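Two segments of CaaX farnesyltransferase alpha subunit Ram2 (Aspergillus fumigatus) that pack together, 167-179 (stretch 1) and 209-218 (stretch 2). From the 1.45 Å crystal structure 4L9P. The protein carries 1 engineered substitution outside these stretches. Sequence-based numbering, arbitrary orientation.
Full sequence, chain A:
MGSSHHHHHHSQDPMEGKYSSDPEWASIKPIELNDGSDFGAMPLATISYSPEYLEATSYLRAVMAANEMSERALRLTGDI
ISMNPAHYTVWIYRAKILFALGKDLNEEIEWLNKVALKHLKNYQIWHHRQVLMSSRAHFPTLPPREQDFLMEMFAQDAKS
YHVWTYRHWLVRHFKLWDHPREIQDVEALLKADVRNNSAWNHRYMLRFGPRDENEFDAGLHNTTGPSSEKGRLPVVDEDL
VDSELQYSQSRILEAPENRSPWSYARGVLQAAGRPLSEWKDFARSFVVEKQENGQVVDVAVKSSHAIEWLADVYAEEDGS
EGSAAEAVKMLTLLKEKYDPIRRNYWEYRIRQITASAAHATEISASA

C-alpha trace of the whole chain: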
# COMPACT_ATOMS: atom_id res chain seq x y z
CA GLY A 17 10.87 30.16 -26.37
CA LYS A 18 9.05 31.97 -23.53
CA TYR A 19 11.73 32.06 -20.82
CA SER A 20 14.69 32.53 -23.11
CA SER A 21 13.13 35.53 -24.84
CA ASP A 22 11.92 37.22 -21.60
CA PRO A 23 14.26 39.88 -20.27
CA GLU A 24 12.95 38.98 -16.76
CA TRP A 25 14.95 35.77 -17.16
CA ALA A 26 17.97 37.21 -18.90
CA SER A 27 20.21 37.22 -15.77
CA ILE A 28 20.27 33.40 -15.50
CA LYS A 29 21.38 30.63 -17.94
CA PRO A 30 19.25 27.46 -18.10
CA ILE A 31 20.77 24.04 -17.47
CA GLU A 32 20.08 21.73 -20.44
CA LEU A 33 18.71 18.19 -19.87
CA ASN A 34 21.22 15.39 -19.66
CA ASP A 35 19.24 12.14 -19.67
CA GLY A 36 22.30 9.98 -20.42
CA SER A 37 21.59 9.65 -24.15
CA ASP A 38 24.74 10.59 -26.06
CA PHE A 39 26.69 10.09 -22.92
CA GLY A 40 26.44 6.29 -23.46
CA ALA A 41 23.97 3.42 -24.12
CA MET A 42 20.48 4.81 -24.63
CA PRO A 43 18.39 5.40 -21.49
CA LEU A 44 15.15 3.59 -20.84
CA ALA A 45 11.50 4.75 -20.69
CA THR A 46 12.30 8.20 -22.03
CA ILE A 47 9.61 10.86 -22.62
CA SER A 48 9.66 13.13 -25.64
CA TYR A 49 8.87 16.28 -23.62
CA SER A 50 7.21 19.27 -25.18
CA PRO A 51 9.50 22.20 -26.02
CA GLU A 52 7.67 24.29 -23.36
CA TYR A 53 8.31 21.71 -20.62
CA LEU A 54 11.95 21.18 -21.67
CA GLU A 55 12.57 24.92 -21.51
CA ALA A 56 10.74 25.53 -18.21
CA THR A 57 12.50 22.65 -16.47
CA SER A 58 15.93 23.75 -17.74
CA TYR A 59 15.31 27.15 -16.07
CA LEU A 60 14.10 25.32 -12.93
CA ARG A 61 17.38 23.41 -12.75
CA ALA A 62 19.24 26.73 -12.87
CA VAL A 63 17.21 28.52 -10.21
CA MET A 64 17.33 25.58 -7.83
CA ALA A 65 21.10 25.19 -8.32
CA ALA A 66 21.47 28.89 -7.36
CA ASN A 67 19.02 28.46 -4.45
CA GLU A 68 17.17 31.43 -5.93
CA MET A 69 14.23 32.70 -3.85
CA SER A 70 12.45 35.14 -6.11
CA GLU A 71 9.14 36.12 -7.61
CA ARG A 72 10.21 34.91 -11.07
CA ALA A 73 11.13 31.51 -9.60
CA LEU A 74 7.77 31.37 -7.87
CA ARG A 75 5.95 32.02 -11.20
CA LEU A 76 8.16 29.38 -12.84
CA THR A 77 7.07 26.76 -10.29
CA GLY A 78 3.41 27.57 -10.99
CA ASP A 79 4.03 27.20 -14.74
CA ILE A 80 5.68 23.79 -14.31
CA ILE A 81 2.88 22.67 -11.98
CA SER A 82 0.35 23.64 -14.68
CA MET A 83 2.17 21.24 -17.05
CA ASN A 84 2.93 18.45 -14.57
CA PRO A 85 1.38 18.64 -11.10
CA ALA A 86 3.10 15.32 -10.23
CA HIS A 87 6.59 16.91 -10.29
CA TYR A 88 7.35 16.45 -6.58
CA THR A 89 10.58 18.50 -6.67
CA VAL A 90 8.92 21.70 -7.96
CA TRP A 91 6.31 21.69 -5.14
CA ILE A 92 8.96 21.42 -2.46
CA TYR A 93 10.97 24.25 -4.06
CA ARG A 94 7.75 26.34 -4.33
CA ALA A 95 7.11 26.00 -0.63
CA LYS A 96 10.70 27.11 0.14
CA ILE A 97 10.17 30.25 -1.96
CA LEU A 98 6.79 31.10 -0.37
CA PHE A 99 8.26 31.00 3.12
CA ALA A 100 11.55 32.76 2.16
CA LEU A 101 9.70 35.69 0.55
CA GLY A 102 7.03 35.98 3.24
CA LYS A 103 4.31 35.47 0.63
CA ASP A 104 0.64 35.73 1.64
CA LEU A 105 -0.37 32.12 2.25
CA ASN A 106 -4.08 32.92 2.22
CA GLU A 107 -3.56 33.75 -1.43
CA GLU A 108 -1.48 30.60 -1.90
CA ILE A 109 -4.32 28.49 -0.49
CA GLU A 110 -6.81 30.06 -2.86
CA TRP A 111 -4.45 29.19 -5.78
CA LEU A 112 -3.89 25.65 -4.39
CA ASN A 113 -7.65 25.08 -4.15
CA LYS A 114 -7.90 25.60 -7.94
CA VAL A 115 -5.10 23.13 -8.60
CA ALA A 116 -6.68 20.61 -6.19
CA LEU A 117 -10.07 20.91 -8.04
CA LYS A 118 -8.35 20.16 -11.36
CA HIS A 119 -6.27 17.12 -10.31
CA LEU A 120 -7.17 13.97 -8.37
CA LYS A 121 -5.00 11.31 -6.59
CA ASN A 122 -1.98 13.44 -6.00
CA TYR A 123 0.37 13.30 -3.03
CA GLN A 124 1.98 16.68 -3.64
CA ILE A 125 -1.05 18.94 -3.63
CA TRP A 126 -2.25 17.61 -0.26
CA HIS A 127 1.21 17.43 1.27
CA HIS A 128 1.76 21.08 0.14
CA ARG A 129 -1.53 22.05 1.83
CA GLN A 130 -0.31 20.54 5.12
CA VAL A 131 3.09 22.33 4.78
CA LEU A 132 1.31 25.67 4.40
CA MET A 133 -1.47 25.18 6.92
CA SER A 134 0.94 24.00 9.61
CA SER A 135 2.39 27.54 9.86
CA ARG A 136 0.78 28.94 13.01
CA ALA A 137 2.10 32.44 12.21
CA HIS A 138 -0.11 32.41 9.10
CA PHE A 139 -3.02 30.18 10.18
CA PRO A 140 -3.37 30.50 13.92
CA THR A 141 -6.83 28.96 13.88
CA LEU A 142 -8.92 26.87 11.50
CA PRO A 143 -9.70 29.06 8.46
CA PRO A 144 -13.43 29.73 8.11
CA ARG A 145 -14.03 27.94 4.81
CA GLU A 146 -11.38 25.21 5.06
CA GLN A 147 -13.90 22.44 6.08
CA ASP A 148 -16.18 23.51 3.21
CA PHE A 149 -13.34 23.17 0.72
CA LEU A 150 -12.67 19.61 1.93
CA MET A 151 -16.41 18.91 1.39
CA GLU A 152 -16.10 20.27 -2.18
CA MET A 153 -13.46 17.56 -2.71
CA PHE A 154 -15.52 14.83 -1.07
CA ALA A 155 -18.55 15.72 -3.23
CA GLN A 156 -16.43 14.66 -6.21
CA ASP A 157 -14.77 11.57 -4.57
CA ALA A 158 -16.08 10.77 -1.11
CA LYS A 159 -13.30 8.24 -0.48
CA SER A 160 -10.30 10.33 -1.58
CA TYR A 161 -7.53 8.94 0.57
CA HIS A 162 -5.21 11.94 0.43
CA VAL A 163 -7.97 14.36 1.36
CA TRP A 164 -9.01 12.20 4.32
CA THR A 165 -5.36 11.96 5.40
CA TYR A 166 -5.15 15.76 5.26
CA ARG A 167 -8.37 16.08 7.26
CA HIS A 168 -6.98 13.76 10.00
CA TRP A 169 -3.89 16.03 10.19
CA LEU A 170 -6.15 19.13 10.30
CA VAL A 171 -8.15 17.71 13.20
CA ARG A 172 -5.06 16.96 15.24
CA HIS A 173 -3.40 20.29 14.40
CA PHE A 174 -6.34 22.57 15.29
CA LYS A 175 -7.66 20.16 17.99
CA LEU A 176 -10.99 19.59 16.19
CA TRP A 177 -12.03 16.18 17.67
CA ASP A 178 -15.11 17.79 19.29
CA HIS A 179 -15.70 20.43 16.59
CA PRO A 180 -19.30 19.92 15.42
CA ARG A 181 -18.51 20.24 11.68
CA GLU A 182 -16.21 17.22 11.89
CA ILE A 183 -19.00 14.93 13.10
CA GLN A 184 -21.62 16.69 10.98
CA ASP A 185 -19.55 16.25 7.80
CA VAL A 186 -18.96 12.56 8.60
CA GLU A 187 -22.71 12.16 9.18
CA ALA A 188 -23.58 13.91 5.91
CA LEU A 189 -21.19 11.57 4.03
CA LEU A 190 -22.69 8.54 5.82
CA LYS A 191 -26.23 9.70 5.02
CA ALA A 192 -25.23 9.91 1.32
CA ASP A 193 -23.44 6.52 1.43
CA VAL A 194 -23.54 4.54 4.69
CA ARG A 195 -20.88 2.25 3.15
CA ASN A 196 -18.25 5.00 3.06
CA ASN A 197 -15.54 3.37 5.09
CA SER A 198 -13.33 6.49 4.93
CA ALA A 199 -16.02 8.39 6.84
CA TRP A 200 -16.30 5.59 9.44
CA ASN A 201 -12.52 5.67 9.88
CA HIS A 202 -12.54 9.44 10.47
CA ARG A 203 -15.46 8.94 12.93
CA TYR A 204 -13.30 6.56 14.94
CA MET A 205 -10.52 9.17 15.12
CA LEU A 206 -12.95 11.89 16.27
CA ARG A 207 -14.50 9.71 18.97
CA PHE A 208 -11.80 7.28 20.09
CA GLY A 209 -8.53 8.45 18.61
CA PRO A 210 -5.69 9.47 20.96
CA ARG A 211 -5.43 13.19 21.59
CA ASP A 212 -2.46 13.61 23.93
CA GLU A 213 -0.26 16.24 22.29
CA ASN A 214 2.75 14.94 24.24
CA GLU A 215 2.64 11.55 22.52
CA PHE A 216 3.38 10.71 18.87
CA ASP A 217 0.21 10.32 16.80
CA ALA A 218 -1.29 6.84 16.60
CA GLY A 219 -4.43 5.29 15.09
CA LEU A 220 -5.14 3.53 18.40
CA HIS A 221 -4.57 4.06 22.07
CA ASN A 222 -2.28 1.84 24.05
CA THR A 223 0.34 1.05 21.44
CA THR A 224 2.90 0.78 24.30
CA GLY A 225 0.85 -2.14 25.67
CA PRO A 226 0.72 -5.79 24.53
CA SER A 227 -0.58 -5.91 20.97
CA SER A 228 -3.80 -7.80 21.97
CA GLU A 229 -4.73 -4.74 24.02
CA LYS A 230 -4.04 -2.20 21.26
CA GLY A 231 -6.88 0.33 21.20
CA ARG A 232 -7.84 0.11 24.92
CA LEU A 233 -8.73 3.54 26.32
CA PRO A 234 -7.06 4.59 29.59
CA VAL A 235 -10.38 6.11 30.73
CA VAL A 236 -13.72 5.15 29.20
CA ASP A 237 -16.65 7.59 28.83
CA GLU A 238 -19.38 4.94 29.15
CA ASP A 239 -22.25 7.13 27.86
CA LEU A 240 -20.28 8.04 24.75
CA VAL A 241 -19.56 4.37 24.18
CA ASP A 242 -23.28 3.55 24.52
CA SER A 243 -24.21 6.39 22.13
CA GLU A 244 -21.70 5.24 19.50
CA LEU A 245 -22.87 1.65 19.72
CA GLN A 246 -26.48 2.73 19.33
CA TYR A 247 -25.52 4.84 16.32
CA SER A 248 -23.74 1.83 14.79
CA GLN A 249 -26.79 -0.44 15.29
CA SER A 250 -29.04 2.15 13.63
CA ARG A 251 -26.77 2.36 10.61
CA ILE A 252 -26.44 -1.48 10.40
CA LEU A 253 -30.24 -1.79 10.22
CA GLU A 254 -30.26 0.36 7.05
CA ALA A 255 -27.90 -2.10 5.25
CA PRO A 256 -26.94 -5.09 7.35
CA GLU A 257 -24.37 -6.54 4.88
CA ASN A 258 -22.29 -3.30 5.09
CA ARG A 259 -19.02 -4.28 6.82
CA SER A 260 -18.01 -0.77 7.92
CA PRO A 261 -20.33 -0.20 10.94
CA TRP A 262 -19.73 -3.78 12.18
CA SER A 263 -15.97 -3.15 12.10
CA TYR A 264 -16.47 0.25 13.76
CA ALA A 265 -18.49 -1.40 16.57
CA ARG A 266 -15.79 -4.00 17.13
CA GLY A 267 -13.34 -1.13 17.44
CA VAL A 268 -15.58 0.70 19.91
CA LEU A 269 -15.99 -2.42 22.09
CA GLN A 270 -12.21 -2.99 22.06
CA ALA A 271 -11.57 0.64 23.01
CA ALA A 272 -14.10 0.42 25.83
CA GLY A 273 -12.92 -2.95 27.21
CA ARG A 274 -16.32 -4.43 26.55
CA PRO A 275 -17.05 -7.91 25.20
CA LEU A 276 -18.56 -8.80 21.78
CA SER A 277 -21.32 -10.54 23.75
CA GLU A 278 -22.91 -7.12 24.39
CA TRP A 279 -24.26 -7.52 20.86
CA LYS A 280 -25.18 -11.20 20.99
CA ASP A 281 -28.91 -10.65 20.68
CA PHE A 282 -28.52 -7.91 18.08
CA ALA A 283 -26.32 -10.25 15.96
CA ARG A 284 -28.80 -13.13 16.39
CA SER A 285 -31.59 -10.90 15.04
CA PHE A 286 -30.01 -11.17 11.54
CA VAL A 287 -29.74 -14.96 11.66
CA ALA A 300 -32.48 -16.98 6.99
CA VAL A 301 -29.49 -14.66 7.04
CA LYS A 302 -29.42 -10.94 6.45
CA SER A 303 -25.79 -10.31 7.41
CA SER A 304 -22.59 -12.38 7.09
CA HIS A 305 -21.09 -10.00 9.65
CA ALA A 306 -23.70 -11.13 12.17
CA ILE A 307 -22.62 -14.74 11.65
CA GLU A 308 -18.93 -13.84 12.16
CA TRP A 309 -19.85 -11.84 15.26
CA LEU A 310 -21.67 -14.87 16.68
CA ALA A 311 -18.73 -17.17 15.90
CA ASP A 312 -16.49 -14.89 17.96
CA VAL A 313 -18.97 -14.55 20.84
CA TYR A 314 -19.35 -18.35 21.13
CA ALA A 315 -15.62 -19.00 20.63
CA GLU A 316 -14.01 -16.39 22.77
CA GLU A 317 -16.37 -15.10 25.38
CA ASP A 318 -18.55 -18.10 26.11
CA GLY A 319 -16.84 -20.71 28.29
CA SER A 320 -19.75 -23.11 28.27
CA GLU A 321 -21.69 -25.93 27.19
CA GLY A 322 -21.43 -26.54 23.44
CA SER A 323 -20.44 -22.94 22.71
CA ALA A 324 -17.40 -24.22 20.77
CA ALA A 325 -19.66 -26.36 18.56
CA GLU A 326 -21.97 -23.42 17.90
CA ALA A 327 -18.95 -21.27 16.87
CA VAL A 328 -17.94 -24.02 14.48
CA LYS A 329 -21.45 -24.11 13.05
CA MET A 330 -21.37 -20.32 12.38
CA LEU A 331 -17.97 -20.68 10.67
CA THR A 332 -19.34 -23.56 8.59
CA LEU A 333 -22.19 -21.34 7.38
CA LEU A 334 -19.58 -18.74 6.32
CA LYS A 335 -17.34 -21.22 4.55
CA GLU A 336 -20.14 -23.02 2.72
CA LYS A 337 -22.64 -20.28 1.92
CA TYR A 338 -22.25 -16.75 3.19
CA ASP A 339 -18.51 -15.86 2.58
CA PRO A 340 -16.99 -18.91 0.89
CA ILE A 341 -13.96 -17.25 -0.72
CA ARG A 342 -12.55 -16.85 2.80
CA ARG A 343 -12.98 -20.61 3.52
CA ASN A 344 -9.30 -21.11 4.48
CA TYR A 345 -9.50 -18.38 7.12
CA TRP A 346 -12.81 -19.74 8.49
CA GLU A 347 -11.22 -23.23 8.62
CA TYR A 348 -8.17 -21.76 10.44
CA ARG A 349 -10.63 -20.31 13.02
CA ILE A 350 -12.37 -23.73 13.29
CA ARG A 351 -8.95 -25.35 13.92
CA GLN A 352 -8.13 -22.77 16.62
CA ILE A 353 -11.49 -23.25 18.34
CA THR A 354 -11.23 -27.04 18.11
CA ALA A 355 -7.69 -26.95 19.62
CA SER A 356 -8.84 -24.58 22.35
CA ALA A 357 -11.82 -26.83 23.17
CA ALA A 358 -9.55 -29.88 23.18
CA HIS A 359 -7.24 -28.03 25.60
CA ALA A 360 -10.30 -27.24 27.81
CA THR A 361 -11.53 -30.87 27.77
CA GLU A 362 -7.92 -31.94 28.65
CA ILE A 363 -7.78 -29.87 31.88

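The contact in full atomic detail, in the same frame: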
# COMPACT_ATOMS: atom_id res chain seq x y z
N ARG A 167 -7.39 15.67 6.25
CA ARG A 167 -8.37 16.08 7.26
C ARG A 167 -8.02 15.48 8.63
O ARG A 167 -8.26 16.14 9.65
CB ARG A 167 -9.81 15.70 6.81
CG ARG A 167 -10.88 16.49 7.65
CD ARG A 167 -12.28 16.35 7.09
NE ARG A 167 -13.14 17.25 7.84
CZ ARG A 167 -14.27 17.79 7.39
NH1 ARG A 167 -14.73 17.48 6.18
NH2 ARG A 167 -14.89 18.70 8.17
N HIS A 168 -7.41 14.28 8.69
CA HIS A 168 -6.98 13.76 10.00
C HIS A 168 -5.89 14.70 10.55
O HIS A 168 -5.95 15.05 11.75
CB HIS A 168 -6.31 12.38 9.78
CG HIS A 168 -5.57 11.89 10.98
ND1 HIS A 168 -6.20 11.15 11.95
CD2 HIS A 168 -4.30 12.14 11.44
CE1 HIS A 168 -5.35 10.92 12.95
NE2 HIS A 168 -4.19 11.51 12.67
N TRP A 169 -4.93 15.12 9.72
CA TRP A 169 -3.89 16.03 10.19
C TRP A 169 -4.54 17.34 10.68
O TRP A 169 -4.12 17.89 11.73
CB TRP A 169 -2.89 16.31 9.03
CG TRP A 169 -1.93 17.38 9.42
CD1 TRP A 169 -0.76 17.27 10.16
CD2 TRP A 169 -2.15 18.77 9.24
NE1 TRP A 169 -0.23 18.50 10.40
CE2 TRP A 169 -1.06 19.45 9.87
CE3 TRP A 169 -3.14 19.51 8.60
CZ2 TRP A 169 -0.96 20.86 9.87
CZ3 TRP A 169 -3.05 20.92 8.65
CH2 TRP A 169 -1.96 21.55 9.28
N LEU A 170 -5.52 17.86 9.94
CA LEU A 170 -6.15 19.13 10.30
C LEU A 170 -6.82 19.01 11.65
O LEU A 170 -6.72 19.97 12.49
CB LEU A 170 -7.16 19.47 9.21
CG LEU A 170 -7.86 20.82 9.37
CD1 LEU A 170 -6.91 21.95 8.93
CD2 LEU A 170 -9.13 20.81 8.51
N VAL A 171 -7.51 17.91 11.90
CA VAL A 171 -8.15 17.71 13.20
C VAL A 171 -7.14 17.68 14.33
O VAL A 171 -7.37 18.32 15.38
CB VAL A 171 -9.01 16.42 13.17
CG1 VAL A 171 -9.45 16.04 14.59
CG2 VAL A 171 -10.18 16.61 12.25
N ARG A 172 -6.04 16.98 14.17
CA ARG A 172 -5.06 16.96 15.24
C ARG A 172 -4.43 18.33 15.42
O ARG A 172 -4.22 18.78 16.56
CB ARG A 172 -3.99 15.92 14.92
CG ARG A 172 -3.01 15.77 16.03
CD ARG A 172 -2.07 14.57 15.74
NE ARG A 172 -1.08 14.40 16.80
CZ ARG A 172 -1.30 13.63 17.88
NH1 ARG A 172 -2.51 13.07 18.06
NH2 ARG A 172 -0.35 13.52 18.80
N HIS A 173 -4.13 19.02 14.33
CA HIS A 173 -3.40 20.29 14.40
C HIS A 173 -4.22 21.37 15.08
O HIS A 173 -3.68 22.09 15.95
CB HIS A 173 -3.04 20.73 13.00
CG HIS A 173 -2.25 21.99 12.97
ND1 HIS A 173 -0.90 22.01 13.26
CD2 HIS A 173 -2.60 23.28 12.64
CE1 HIS A 173 -0.45 23.25 13.13
NE2 HIS A 173 -1.46 24.05 12.77
N PHE A 174 -5.48 21.52 14.70
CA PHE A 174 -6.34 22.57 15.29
C PHE A 174 -7.22 22.05 16.44
O PHE A 174 -8.06 22.76 16.97
CB PHE A 174 -7.19 23.18 14.19
CG PHE A 174 -6.41 24.06 13.26
CD1 PHE A 174 -5.70 25.19 13.74
CD2 PHE A 174 -6.44 23.81 11.90
CE1 PHE A 174 -5.00 26.00 12.85
CE2 PHE A 174 -5.73 24.62 11.00
CZ PHE A 174 -5.01 25.76 11.48
N LYS A 175 -6.99 20.79 16.82
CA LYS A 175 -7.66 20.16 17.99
C LYS A 175 -9.20 20.16 17.77
O LYS A 175 -9.97 20.66 18.59
CB LYS A 175 -7.28 20.85 19.34
CG LYS A 175 -5.76 20.80 19.55
CD LYS A 175 -5.36 21.30 20.98
CE LYS A 175 -3.84 21.37 21.14
NZ LYS A 175 -3.19 20.02 21.01
N LEU A 176 -9.60 19.54 16.67
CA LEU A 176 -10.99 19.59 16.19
C LEU A 176 -11.81 18.35 16.53
O LEU A 176 -12.88 18.16 15.99
CB LEU A 176 -11.03 19.85 14.68
CG LEU A 176 -10.25 21.07 14.22
CD1 LEU A 176 -10.38 21.11 12.69
CD2 LEU A 176 -10.83 22.32 14.86
N TRP A 177 -11.32 17.48 17.43
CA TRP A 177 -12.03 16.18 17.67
C TRP A 177 -13.47 16.44 18.05
O TRP A 177 -14.36 15.68 17.60
CB TRP A 177 -11.37 15.34 18.73
CG TRP A 177 -9.98 14.92 18.42
CD1 TRP A 177 -9.60 13.77 17.76
CD2 TRP A 177 -8.78 15.59 18.78
NE1 TRP A 177 -8.23 13.70 17.67
CE2 TRP A 177 -7.70 14.82 18.27
CE3 TRP A 177 -8.49 16.77 19.47
CZ2 TRP A 177 -6.38 15.15 18.48
CZ3 TRP A 177 -7.16 17.10 19.67
CH2 TRP A 177 -6.12 16.29 19.16
N ASP A 178 -13.73 17.50 18.83
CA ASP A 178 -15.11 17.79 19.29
C ASP A 178 -15.76 18.93 18.52
O ASP A 178 -16.86 19.42 18.88
CB ASP A 178 -15.13 18.12 20.79
CG ASP A 178 -14.72 16.91 21.65
OD1 ASP A 178 -14.96 15.74 21.21
OD2 ASP A 178 -14.10 17.11 22.70
N HIS A 179 -15.11 19.33 17.42
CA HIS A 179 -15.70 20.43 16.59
C HIS A 179 -16.93 19.89 15.86
O HIS A 179 -16.85 18.86 15.18
CB HIS A 179 -14.62 20.91 15.63
CG HIS A 179 -15.00 22.09 14.79
ND1 HIS A 179 -15.96 22.07 13.78
CD2 HIS A 179 -14.51 23.36 14.84
CE1 HIS A 179 -16.02 23.28 13.24
NE2 HIS A 179 -15.15 24.07 13.87
N GLY A 209 -9.96 8.31 18.89
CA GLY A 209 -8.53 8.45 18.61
C GLY A 209 -7.74 9.16 19.70
O GLY A 209 -8.28 10.01 20.40
N PRO A 210 -6.46 8.81 19.88
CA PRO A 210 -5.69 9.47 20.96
C PRO A 210 -5.49 10.96 20.69
O PRO A 210 -5.27 11.37 19.56
CB PRO A 210 -4.34 8.74 20.94
CG PRO A 210 -4.46 7.64 19.92
CD PRO A 210 -5.77 7.71 19.21
N ARG A 211 -5.51 11.75 21.74
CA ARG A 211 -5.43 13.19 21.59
C ARG A 211 -4.26 13.81 22.34
O ARG A 211 -4.09 15.03 22.28
CB ARG A 211 -6.74 13.83 22.11
CG ARG A 211 -8.04 13.33 21.46
CD ARG A 211 -9.23 14.09 22.08
NE ARG A 211 -10.52 13.56 21.60
CZ ARG A 211 -11.68 14.18 21.84
NH1 ARG A 211 -11.68 15.33 22.57
NH2 ARG A 211 -12.82 13.66 21.37
N ASP A 212 -3.48 13.02 23.07
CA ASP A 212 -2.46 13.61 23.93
C ASP A 212 -1.37 14.25 23.08
O ASP A 212 -0.67 13.56 22.33
CB ASP A 212 -1.90 12.49 24.80
CG ASP A 212 -0.91 13.00 25.84
OD1 ASP A 212 -0.42 14.15 25.76
OD2 ASP A 212 -0.63 12.22 26.77
N GLU A 213 -1.19 15.57 23.20
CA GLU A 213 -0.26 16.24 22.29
C GLU A 213 1.19 15.93 22.63
O GLU A 213 2.08 16.14 21.81
CB GLU A 213 -0.53 17.75 22.25
CG GLU A 213 0.05 18.49 23.40
CD GLU A 213 -0.29 19.96 23.36
OE1 GLU A 213 -0.92 20.43 22.37
OE2 GLU A 213 0.08 20.64 24.34
N ASN A 214 1.42 15.35 23.81
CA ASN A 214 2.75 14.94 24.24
C ASN A 214 3.15 13.54 23.80
O ASN A 214 4.22 13.07 24.14
CB ASN A 214 2.86 15.06 25.75
CG ASN A 214 2.73 16.49 26.22
OD1 ASN A 214 3.34 17.41 25.64
ND2 ASN A 214 1.94 16.70 27.29
N GLU A 215 2.29 12.86 23.05
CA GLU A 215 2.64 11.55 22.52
C GLU A 215 2.67 11.66 20.98
O GLU A 215 2.01 12.50 20.41
CB GLU A 215 1.52 10.57 22.87
CG GLU A 215 1.28 10.41 24.37
CD GLU A 215 2.44 9.77 25.15
OE1 GLU A 215 2.40 9.82 26.41
OE2 GLU A 215 3.41 9.25 24.54
N PHE A 216 3.43 10.79 20.32
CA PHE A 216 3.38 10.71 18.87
C PHE A 216 1.98 10.27 18.45
O PHE A 216 1.28 9.53 19.16
CB PHE A 216 4.37 9.65 18.41
CG PHE A 216 5.80 9.99 18.67
CD1 PHE A 216 6.31 11.21 18.26
CD2 PHE A 216 6.64 9.10 19.33
CE1 PHE A 216 7.69 11.55 18.50
CE2 PHE A 216 8.00 9.44 19.59
CZ PHE A 216 8.51 10.65 19.16
N ASP A 217 1.55 10.71 17.28
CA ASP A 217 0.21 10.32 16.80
C ASP A 217 0.12 8.79 16.58
O ASP A 217 1.08 8.14 16.23
CB ASP A 217 -0.05 11.03 15.45
CG ASP A 217 -1.56 11.09 15.03
OD1 ASP A 217 -2.50 10.67 15.80
OD2 ASP A 217 -1.77 11.57 13.87
N ALA A 218 -1.07 8.25 16.77
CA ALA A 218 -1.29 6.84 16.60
C ALA A 218 -2.73 6.67 16.11
O ALA A 218 -3.62 7.47 16.46
CB ALA A 218 -1.13 6.07 17.92
O HOH W 1 -1.66 11.74 20.60
O HOH W 2 -4.36 12.45 16.22
O HOH W 3 -6.61 11.24 17.15

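One salt bridge joins two exposed residues, Lys175 and Glu213, with Lys175 NZ 2.7 Å from Glu213 OE1 and donating a hydrogen bond to it. Both side chains leave the backbone sideways, yet their ends converge. A second salt bridge joins Arg211 to Asp178 through two hydrogen bonds: Arg211 NH2 to Asp178 OD1 at 3.0 Å, with an N-H...O angle of 149°, and Arg211 NH1 to Asp178 OD2 at 3.0 Å and 163°. Because Asp178 OD1 lies at the edge of the guanidinium, near its plane, the N-H groups can address the carboxylate directly.

From within the helix, His168 NE2 donates to Asp217 OD2 at 2.7 Å. The angle of 165° and the position of the oxygen near the imidazole plane are those of a well-directed bond. The other carboxylate oxygen faces Arg172, one helical turn later, with Arg172 NH1 3.3 Å from Asp217 OD1. Here the oxygen sits well out of the guanidinium plane, so this salt bridge rests on charge alone. Water 2 supplies the directional link, accepting from Arg172 NH1 at 2.7 Å and donating to Asp217 OD1 at 2.6 Å.

Arg172 reaches into stretch 2 with an extended side chain, chi1 to chi3 all t. Stretch 2 has no regular helix or strand, but a type I turn from Asp212 to Glu215 bends its chain, closed by Glu215 N to Asp212 O at 3.1 Å, and backbone carbonyls gather near the guanidinium. Arg172 NH2 is 3.0 Å from Glu215 O, but the angle is poor. Water 1 instead connects Arg172 NH2, at 2.9 Å, to Asp212 O, at 2.7 Å. The closest CA atoms across the contact, those of Arg172 and Arg211, are still 7.4 Å apart, leaving side chains and waters to span the gap.

Beyond the helix, Lys175 adopts positive phi (60°), and a type I turn runs from Leu176 to His179, carrying Trp177 and Asp178. Trp177 points toward stretch 2 and receives Arg211 over one ring face: Arg211 CG lies 3.6 Å from the centroid of the five-membered ring, 15° off its normal, a CH-pi contact. Further along the same arginine, Arg211 CZ comes within 3.3 Å of Trp177 CB, so one side chain both packs on the indole and pairs with Asp178. Water 3 joins Trp177 NE1, at 3.0 Å, to Pro210 O, at 2.8 Å. Together the two stretches bury 560 Å², summed over both sides.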